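Local coordinates for kojibiose phosphorylase (Gut metagenome, PDB 6W0P), which belongs to glycosyl hydrolase family 65, whose carbohydrate-active enzymes join an N-terminal beta-sandwich, a central helical catalytic domain and a small C-terminal beta domain, at residues L171-N176 with S213-N218; L683-D688 with I707-H712; L733-Y738 with D746-K751. All coordinates share one frame; numbering follows the deposited sequence.

Overall arrangement
All three contacts illustrate how two beta sheets are joined by side-chain packing, without a backbone hydrogen bond between the paired segments. Contact 1 lies in the N-terminal domain, its centre about 46 Å from that of contact 2 and about 54 Å from that of contact 3, across the chain's centre. It buries two leucines and a methionine, with a serine and a threonine at its ends. Contacts 2 and 3 share the same two C-terminal sheets, with centres about 13 Å apart, and touch where H712 packs on L733. Contact 2 combines a buried apolar core with an exposed salt bridge; contact 3, partly buried, relies on branched aliphatic side chains and a tyrosine edge.

Contact 1: L171-N176 with S213-N218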
loop_
_atom_site.group_PDB
_atom_site.type_symbol
_atom_site.label_atom_id
_atom_site.label_comp_id
_atom_site.label_asym_id
_atom_site.label_seq_id
_atom_site.Cartn_x
_atom_site.Cartn_y
_atom_site.Cartn_z
ATOM N N LEU A 171 39.413 20.810 -16.503
ATOM C CA LEU A 171 37.991 21.219 -16.537
ATOM C C LEU A 171 37.178 20.121 -17.235
ATOM O O LEU A 171 37.514 19.761 -18.390
ATOM C CB LEU A 171 37.830 22.565 -17.256
ATOM C CG LEU A 171 38.707 23.720 -16.780
ATOM C CD1 LEU A 171 38.245 25.009 -17.431
ATOM C CD2 LEU A 171 38.694 23.855 -15.266
ATOM N N HIS A 172 36.127 19.646 -16.559
ATOM C CA HIS A 172 35.242 18.554 -17.037
ATOM C C HIS A 172 33.821 19.075 -17.299
ATOM O O HIS A 172 33.323 19.902 -16.499
ATOM C CB HIS A 172 35.203 17.424 -16.012
ATOM C CG HIS A 172 36.500 16.738 -15.753
ATOM N ND1 HIS A 172 36.585 15.363 -15.628
ATOM C CD2 HIS A 172 37.743 17.213 -15.540
ATOM C CE1 HIS A 172 37.828 15.025 -15.357
ATOM N NE2 HIS A 172 38.556 16.139 -15.305
ATOM N N LEU A 173 33.193 18.594 -18.373
ATOM C CA LEU A 173 31.727 18.391 -18.452
ATOM C C LEU A 173 31.488 16.887 -18.330
ATOM O O LEU A 173 31.983 16.142 -19.199
ATOM C CB LEU A 173 31.167 18.927 -19.772
ATOM C CG LEU A 173 31.610 20.331 -20.162
ATOM C CD1 LEU A 173 31.029 20.691 -21.515
ATOM C CD2 LEU A 173 31.201 21.359 -19.111
ATOM N N ASP A 174 30.804 16.469 -17.267
ATOM C CA ASP A 174 30.639 15.054 -16.857
ATOM C C ASP A 174 29.153 14.718 -16.893
ATOM O O ASP A 174 28.429 15.216 -16.007
ATOM C CB ASP A 174 31.209 14.810 -15.452
ATOM C CG ASP A 174 30.950 13.403 -14.942
ATOM O OD1 ASP A 174 30.455 12.597 -15.752
ATOM O OD2 ASP A 174 31.246 13.111 -13.744
ATOM N N SER A 175 28.699 13.921 -17.863
ATOM C CA SER A 175 27.277 13.505 -17.924
ATOM C C SER A 175 27.160 12.001 -17.657
ATOM O O SER A 175 26.169 11.409 -18.106
ATOM C CB SER A 175 26.618 13.925 -19.214
ATOM O OG SER A 175 25.214 13.684 -19.162
ATOM N N ASN A 176 28.101 11.429 -16.894
ATOM C CA ASN A 176 28.025 10.030 -16.389
ATOM C C ASN A 176 27.432 10.029 -14.973
ATOM O O ASN A 176 27.495 8.979 -14.292
ATOM C CB ASN A 176 29.402 9.354 -16.463
ATOM C CG ASN A 176 29.805 9.078 -17.900
ATOM O OD1 ASN A 176 29.093 8.388 -18.614
ATOM N ND2 ASN A 176 30.911 9.646 -18.347
ATOM N N SER A 213 25.800 20.623 -23.698
ATOM C CA SER A 213 26.662 21.369 -22.758
ATOM C C SER A 213 27.961 21.719 -23.466
ATOM O O SER A 213 28.644 20.773 -23.928
ATOM C CB SER A 213 26.937 20.579 -21.515
ATOM O OG SER A 213 27.668 21.383 -20.601
ATOM N N VAL A 214 28.269 23.018 -23.547
ATOM C CA VAL A 214 29.507 23.518 -24.207
ATOM C C VAL A 214 30.261 24.447 -23.251
ATOM O O VAL A 214 29.617 25.260 -22.559
ATOM C CB VAL A 214 29.183 24.217 -25.539
ATOM C CG1 VAL A 214 28.661 23.224 -26.574
ATOM C CG2 VAL A 214 28.206 25.365 -25.348
ATOM N N MET A 215 31.584 24.329 -23.224
ATOM C CA MET A 215 32.438 25.260 -22.461
ATOM C C MET A 215 33.596 25.755 -23.329
ATOM O O MET A 215 33.902 25.149 -24.358
ATOM C CB MET A 215 32.984 24.608 -21.195
ATOM C CG MET A 215 33.909 23.465 -21.448
ATOM S SD MET A 215 34.661 23.001 -19.886
ATOM C CE MET A 215 35.432 21.439 -20.312
ATOM N N ARG A 216 34.158 26.873 -22.903
ATOM C CA ARG A 216 35.399 27.472 -23.433
ATOM C C ARG A 216 35.946 28.375 -22.330
ATOM O O ARG A 216 35.171 28.670 -21.388
ATOM C CB ARG A 216 35.111 28.294 -24.686
ATOM C CG ARG A 216 34.401 29.599 -24.382
ATOM C CD ARG A 216 33.903 30.245 -25.645
ATOM N NE ARG A 216 34.940 30.994 -26.333
ATOM C CZ ARG A 216 35.264 30.830 -27.609
ATOM N NH1 ARG A 216 34.676 29.889 -28.338
ATOM N NH2 ARG A 216 36.212 31.580 -28.150
ATOM N N THR A 217 37.190 28.834 -22.470
ATOM C CA THR A 217 37.955 29.496 -21.378
ATOM C C THR A 217 38.731 30.659 -22.001
ATOM O O THR A 217 38.624 30.837 -23.226
ATOM C CB THR A 217 38.825 28.490 -20.601
ATOM O OG1 THR A 217 40.005 28.174 -21.344
ATOM C CG2 THR A 217 38.100 27.201 -20.277
ATOM N N ASN A 218 39.417 31.432 -21.162
ATOM C CA ASN A 218 40.300 32.556 -21.570
ATOM C C ASN A 218 41.756 32.046 -21.579
ATOM O O ASN A 218 42.663 32.804 -21.288
ATOM C CB ASN A 218 40.067 33.787 -20.673
ATOM C CG ASN A 218 40.325 33.512 -19.201
ATOM O OD1 ASN A 218 40.569 32.368 -18.827
ATOM N ND2 ASN A 218 40.268 34.530 -18.349
#
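M215 enters the gap between L171 and L173, and its side chain touches both leucines. Its CG stands between the backbone N and the carbonyl carbon (chi1 65°), and the chain then runs extended to the terminal methyl. That methyl, CE, comes to 3.3 Å from the carbonyl O of L171 and 4.0 Å from CB of the same residue, so the tip of the methionine rests against the opposite backbone. L173 travels the other way: the two side chains slide past each other in opposite directions, with L173 CD2 3.9 Å from M215 SD. The other methyl of the leucine meets the same opposing strand two residues before M215, where L173 CD1 approaches the carbonyl O of S213 at 3.4 Å and also lies against the hydroxyl, 3.6 Å from S213 OG. The polar need of S213 OG is met by its hydrogen bond to N253. At the other end L171 and T217 meet tip to tip, L171 CD1 standing 3.6 Å from T217 CG2. The threonine thus offers its methyl to the contact, while its OG1 bonds to the hydroxyl of Y235.

The short segments 171-174 and 213-217 run antiparallel (175°), their axes 8.5 Å apart at closest; two sheets facing each other through side chains is the arrangement of a beta-sandwich. Strand 165-174 belongs to a five-stranded sheet, between strands 94-98 and 230-239; strand 210-217 belongs to the large ten-stranded sheet, between 245-256 and 197-204. R249 of strand 245-256 reaches across to the carbonyl of H172, and L233 of strand 230-239 and I198 of strand 197-204 pack on M215 from the two sheets.

Contact 2: L683-D688 with I707-H712; sequences LMIKND and ITFKNH
I685 and F709 form the dense centre of this contact. The methyl CD1 of I685 sits over the middle of the F709 ring, 3.9 Å from its centroid and 12° off the ring normal, a clear CH-pi arrangement. The opposite face is covered by the neighbouring K710, whose CG lies 3.8 Å above the plane of the F709 ring, so the phenyl group is held between two aliphatic groups. At the end away from the turn, L683 and I707 meet tip to tip, CD1 of L683 3.9 Å from CD1 of I707, beside helix 666-680.

The outer side is different in kind. D688 and K710 are both exposed, and a single salt bridge joins them: K710 NZ donates to D688 OD2 at 2.7 Å, arriving from above the carboxylate plane, 36° out of it. The lysine bends at its last torsion (chi4 -89°), which sets NZ there, while D688 OD1 lies near the edge of the F709 ring.

K710 occupies the type I' turn from F709 to H712, which links strands 702-709 and 712-718 in a tight two-residue beta hairpin. Packing the end of this hairpin against strand 684-686 of another sheet is the layered arrangement of a beta-sandwich, here in the C-terminal domain.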
loop_
_atom_site.group_PDB
_atom_site.type_symbol
_atom_site.label_atom_id
_atom_site.label_comp_id
_atom_site.label_asym_id
_atom_site.label_seq_id
_atom_site.Cartn_x
_atom_site.Cartn_y
_atom_site.Cartn_z
ATOM N N LEU A 683 -1.744 41.835 5.798
ATOM C CA LEU A 683 -2.143 42.102 4.397
ATOM C C LEU A 683 -3.385 41.270 4.023
ATOM O O LEU A 683 -3.454 40.072 4.345
ATOM C CB LEU A 683 -0.969 41.795 3.467
ATOM C CG LEU A 683 -1.327 41.810 1.982
ATOM C CD1 LEU A 683 -1.631 43.212 1.517
ATOM C CD2 LEU A 683 -0.202 41.203 1.164
ATOM N N MET A 684 -4.346 41.918 3.379
ATOM C CA MET A 684 -5.579 41.289 2.849
ATOM C C MET A 684 -6.190 42.233 1.808
ATOM O O MET A 684 -6.264 43.470 2.060
ATOM C CB MET A 684 -6.549 41.019 4.009
ATOM C CG MET A 684 -7.863 40.374 3.622
ATOM S SD MET A 684 -9.004 40.144 5.053
ATOM C CE MET A 684 -9.445 41.826 5.480
ATOM N N ILE A 685 -6.591 41.687 0.663
ATOM C CA ILE A 685 -7.406 42.413 -0.357
ATOM C C ILE A 685 -8.881 42.092 -0.096
ATOM O O ILE A 685 -9.258 40.932 -0.197
ATOM C CB ILE A 685 -7.002 42.031 -1.792
ATOM C CG1 ILE A 685 -5.489 42.074 -2.006
ATOM C CG2 ILE A 685 -7.758 42.879 -2.814
ATOM C CD1 ILE A 685 -4.864 43.431 -1.804
ATOM N N LYS A 686 -9.685 43.097 0.219
ATOM C CA LYS A 686 -11.156 42.966 0.409
ATOM C C LYS A 686 -11.864 43.995 -0.479
ATOM O O LYS A 686 -11.462 45.190 -0.430
ATOM C CB LYS A 686 -11.526 43.163 1.883
ATOM C CG LYS A 686 -12.904 42.644 2.256
ATOM C CD LYS A 686 -13.226 42.788 3.741
ATOM C CE LYS A 686 -14.596 42.233 4.092
ATOM N NZ LYS A 686 -15.144 42.857 5.324
ATOM N N ASN A 687 -12.857 43.529 -1.251
ATOM C CA ASN A 687 -13.603 44.316 -2.268
ATOM C C ASN A 687 -12.596 45.145 -3.067
ATOM O O ASN A 687 -12.848 46.348 -3.265
ATOM C CB ASN A 687 -14.673 45.209 -1.626
ATOM C CG ASN A 687 -15.621 44.419 -0.746
ATOM O OD1 ASN A 687 -15.980 43.285 -1.069
ATOM N ND2 ASN A 687 -16.041 45.007 0.366
ATOM N N ASP A 688 -11.463 44.540 -3.446
ATOM C CA ASP A 688 -10.476 45.151 -4.376
ATOM C C ASP A 688 -9.806 46.375 -3.729
ATOM O O ASP A 688 -9.345 47.248 -4.481
ATOM C CB ASP A 688 -11.173 45.517 -5.691
ATOM C CG ASP A 688 -10.203 45.645 -6.842
ATOM O OD1 ASP A 688 -9.285 44.823 -6.888
ATOM O OD2 ASP A 688 -10.360 46.571 -7.658
ATOM N N ILE A 707 5.772 45.366 -1.479
ATOM C CA ILE A 707 4.789 44.636 -2.323
ATOM C C ILE A 707 4.244 45.607 -3.369
ATOM O O ILE A 707 4.256 46.838 -3.148
ATOM C CB ILE A 707 3.632 44.023 -1.507
ATOM C CG1 ILE A 707 2.825 45.080 -0.756
ATOM C CG2 ILE A 707 4.135 42.933 -0.584
ATOM C CD1 ILE A 707 1.703 44.514 0.082
ATOM N N THR A 708 3.769 45.055 -4.468
ATOM C CA THR A 708 3.201 45.809 -5.608
ATOM C C THR A 708 1.747 45.382 -5.788
ATOM O O THR A 708 1.479 44.167 -5.933
ATOM C CB THR A 708 4.021 45.594 -6.882
ATOM O OG1 THR A 708 5.324 46.090 -6.570
ATOM C CG2 THR A 708 3.438 46.287 -8.100
ATOM N N PHE A 709 0.861 46.365 -5.771
ATOM C CA PHE A 709 -0.573 46.199 -6.047
ATOM C C PHE A 709 -1.017 47.362 -6.929
ATOM O O PHE A 709 -0.694 48.543 -6.590
ATOM C CB PHE A 709 -1.313 46.128 -4.713
ATOM C CG PHE A 709 -2.792 45.906 -4.854
ATOM C CD1 PHE A 709 -3.270 44.771 -5.474
ATOM C CD2 PHE A 709 -3.698 46.810 -4.338
ATOM C CE1 PHE A 709 -4.635 44.542 -5.588
ATOM C CE2 PHE A 709 -5.066 46.588 -4.465
ATOM C CZ PHE A 709 -5.531 45.457 -5.095
ATOM N N LYS A 710 -1.749 47.035 -7.990
ATOM C CA LYS A 710 -2.280 47.995 -8.990
ATOM C C LYS A 710 -1.160 48.933 -9.448
ATOM O O LYS A 710 -1.376 50.159 -9.482
ATOM C CB LYS A 710 -3.440 48.791 -8.402
ATOM C CG LYS A 710 -4.677 47.977 -8.052
ATOM C CD LYS A 710 -5.896 48.875 -7.924
ATOM C CE LYS A 710 -7.089 48.217 -7.273
ATOM N NZ LYS A 710 -7.937 47.549 -8.280
ATOM N N ASN A 711 -0.007 48.342 -9.767
ATOM C CA ASN A 711 1.217 48.980 -10.318
ATOM C C ASN A 711 1.781 49.974 -9.309
ATOM O O ASN A 711 2.549 50.845 -9.752
ATOM C CB ASN A 711 0.957 49.660 -11.660
ATOM C CG ASN A 711 0.560 48.682 -12.745
ATOM O OD1 ASN A 711 1.152 47.615 -12.872
ATOM N ND2 ASN A 711 -0.445 49.018 -13.528
ATOM N N HIS A 712 1.418 49.864 -8.020
ATOM C CA HIS A 712 2.017 50.688 -6.943
ATOM C C HIS A 712 3.026 49.845 -6.179
ATOM O O HIS A 712 2.599 48.913 -5.489
ATOM C CB HIS A 712 0.979 51.244 -5.971
ATOM C CG HIS A 712 -0.084 52.078 -6.594
ATOM N ND1 HIS A 712 0.135 53.380 -6.956
ATOM C CD2 HIS A 712 -1.376 51.804 -6.881
ATOM C CE1 HIS A 712 -0.979 53.878 -7.462
ATOM N NE2 HIS A 712 -1.919 52.929 -7.430
#

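Contact 3: L733-Y738 with D746-K751; sequences LPINVY and DKLEIK
I750 supplies the main bump, and the shallow hollow beside CB of V737 receives it. The methyl CD1 of I750 lies against the flank of the valine, 3.5 Å from V737 CB and level with both methyls, 3.7 Å from each of V737 CG1 and CG2. It gets there because CG1 of I750 is anti to the carbonyl carbon (chi1 -62°) and CD1 continues the extended line (chi2 172°). The second branch of the same isoleucine turns to Y738: I750 CG2 lies near the plane of the tyrosine ring, 4.0 Å from Y738 CD2 at its edge. I750 thereby fits against two successive side chains at once.

The segments belong to different sheets of the C-terminal domain, strand 733-737 to the four-stranded mixed one and strand 747-751 to the rim of the five-stranded one. They are stacked layers of a beta-sandwich, and their touching parts run only 3° apart. Y742, in strand 740-744, packs on V737, L748 and I750.

Two residues earlier on each strand, L748 and I735 slide past each other in opposite directions; in one of the two modelled conformers of I735, CG2 lies 3.7 Å from L748 CD2. Y738 OH bonds to the carbonyl of P694.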
loop_
_atom_site.group_PDB
_atom_site.type_symbol
_atom_site.label_atom_id
_atom_site.label_comp_id
_atom_site.label_asym_id
_atom_site.label_seq_id
_atom_site.Cartn_x
_atom_site.Cartn_y
_atom_site.Cartn_z
ATOM N N LEU A 733 -3.926 55.641 -4.346
ATOM C CA LEU A 733 -4.341 54.269 -3.966
ATOM C C LEU A 733 -5.126 54.364 -2.670
ATOM O O LEU A 733 -4.574 54.776 -1.656
ATOM C CB LEU A 733 -3.133 53.341 -3.779
ATOM C CG LEU A 733 -3.513 51.920 -3.366
ATOM C CD1 LEU A 733 -4.379 51.266 -4.434
ATOM C CD2 LEU A 733 -2.277 51.070 -3.069
ATOM N N PRO A 734 -6.410 53.973 -2.654
ATOM C CA PRO A 734 -7.117 53.770 -1.401
ATOM C C PRO A 734 -6.523 52.583 -0.656
ATOM O O PRO A 734 -6.294 51.553 -1.245
ATOM C CB PRO A 734 -8.560 53.457 -1.785
ATOM C CG PRO A 734 -8.508 53.086 -3.244
ATOM C CD PRO A 734 -7.278 53.752 -3.823
ATOM N N ILE A 735 -6.303 52.764 0.625
ATOM C CA ILE A 735 -5.759 51.691 1.488
ATOM C C ILE A 735 -6.458 51.772 2.848
ATOM O O ILE A 735 -6.721 52.882 3.325
ATOM C CB ILE A 735 -4.224 51.810 1.540
ATOM C CG1 ILE A 735 -3.586 50.765 2.455
ATOM C CG2 ILE A 735 -3.792 53.225 1.901
ATOM C CD1 ILE A 735 -2.082 50.779 2.384
ATOM N N ASN A 736 -6.767 50.611 3.407
ATOM C CA ASN A 736 -7.510 50.463 4.674
ATOM C C ASN A 736 -6.502 50.031 5.746
ATOM O O ASN A 736 -5.906 48.930 5.581
ATOM C CB ASN A 736 -8.678 49.511 4.416
ATOM C CG ASN A 736 -9.722 49.628 5.487
ATOM O OD1 ASN A 736 -9.406 49.439 6.654
ATOM N ND2 ASN A 736 -10.936 49.980 5.103
ATOM N N VAL A 737 -6.231 50.876 6.746
ATOM C CA VAL A 737 -5.257 50.566 7.837
ATOM C C VAL A 737 -5.959 50.670 9.200
ATOM O O VAL A 737 -6.518 51.760 9.532
ATOM C CB VAL A 737 -3.987 51.446 7.786
ATOM C CG1 VAL A 737 -2.904 50.918 8.711
ATOM C CG2 VAL A 737 -3.415 51.573 6.380
ATOM N N TYR A 738 -5.919 49.581 9.977
ATOM C CA TYR A 738 -6.575 49.476 11.301
ATOM C C TYR A 738 -8.061 49.813 11.112
ATOM O O TYR A 738 -8.660 50.422 11.993
ATOM C CB TYR A 738 -5.877 50.373 12.330
ATOM C CG TYR A 738 -4.435 50.012 12.596
ATOM C CD1 TYR A 738 -4.072 48.715 12.942
ATOM C CD2 TYR A 738 -3.420 50.948 12.489
ATOM C CE1 TYR A 738 -2.756 48.362 13.194
ATOM C CE2 TYR A 738 -2.098 50.608 12.733
ATOM C CZ TYR A 738 -1.760 49.311 13.080
ATOM O OH TYR A 738 -0.450 48.963 13.297
ATOM N N ASP A 746 1.691 59.795 -1.721
ATOM C CA ASP A 746 3.166 59.671 -1.559
ATOM C C ASP A 746 3.494 58.988 -0.226
ATOM O O ASP A 746 4.317 58.058 -0.233
ATOM C CB ASP A 746 3.827 61.036 -1.695
ATOM C CG ASP A 746 3.345 62.062 -0.679
ATOM O OD1 ASP A 746 2.134 62.055 -0.293
ATOM O OD2 ASP A 746 4.191 62.849 -0.259
ATOM N N LYS A 747 2.840 59.374 0.866
ATOM C CA LYS A 747 3.250 58.987 2.237
ATOM C C LYS A 747 2.047 59.000 3.175
ATOM O O LYS A 747 1.223 59.965 3.107
ATOM C CB LYS A 747 4.330 59.955 2.711
ATOM C CG LYS A 747 4.970 59.673 4.059
ATOM C CD LYS A 747 6.259 60.491 4.218
ATOM C CE LYS A 747 6.754 60.620 5.641
ATOM N NZ LYS A 747 7.255 59.314 6.136
ATOM N N LEU A 748 1.967 57.958 4.006
ATOM C CA LEU A 748 1.034 57.826 5.153
ATOM C C LEU A 748 1.858 57.536 6.417
ATOM O O LEU A 748 2.676 56.600 6.400
ATOM C CB LEU A 748 0.056 56.682 4.857
ATOM C CG LEU A 748 -1.333 57.083 4.373
ATOM C CD1 LEU A 748 -1.279 58.130 3.266
ATOM C CD2 LEU A 748 -2.089 55.869 3.893
ATOM N N GLU A 749 1.604 58.281 7.487
ATOM C CA GLU A 749 2.236 58.093 8.820
ATOM C C GLU A 749 1.099 57.855 9.807
ATOM O O GLU A 749 0.400 58.831 10.092
ATOM C CB GLU A 749 3.045 59.347 9.161
ATOM C CG GLU A 749 4.258 59.126 10.032
ATOM C CD GLU A 749 5.366 60.150 9.783
ATOM O OE1 GLU A 749 5.927 60.182 8.649
ATOM O OE2 GLU A 749 5.652 60.940 10.702
ATOM N N ILE A 750 0.861 56.608 10.223
ATOM C CA ILE A 750 -0.303 56.244 11.093
ATOM C C ILE A 750 0.220 55.829 12.468
ATOM O O ILE A 750 1.047 54.921 12.505
ATOM C CB ILE A 750 -1.161 55.147 10.437
ATOM C CG1 ILE A 750 -1.748 55.642 9.114
ATOM C CG2 ILE A 750 -2.253 54.656 11.379
ATOM C CD1 ILE A 750 -2.448 54.570 8.317
ATOM N N LYS A 751 -0.250 56.480 13.540
ATOM C CA LYS A 751 0.077 56.119 14.950
ATOM C C LYS A 751 -0.604 54.797 15.294
ATOM O O LYS A 751 -1.677 54.540 14.749
ATOM C CB LYS A 751 -0.374 57.183 15.960
ATOM C CG LYS A 751 0.421 58.475 15.916
ATOM C CD LYS A 751 0.118 59.419 17.068
ATOM C CE LYS A 751 -0.265 60.810 16.608
ATOM N NZ LYS A 751 0.826 61.452 15.834
#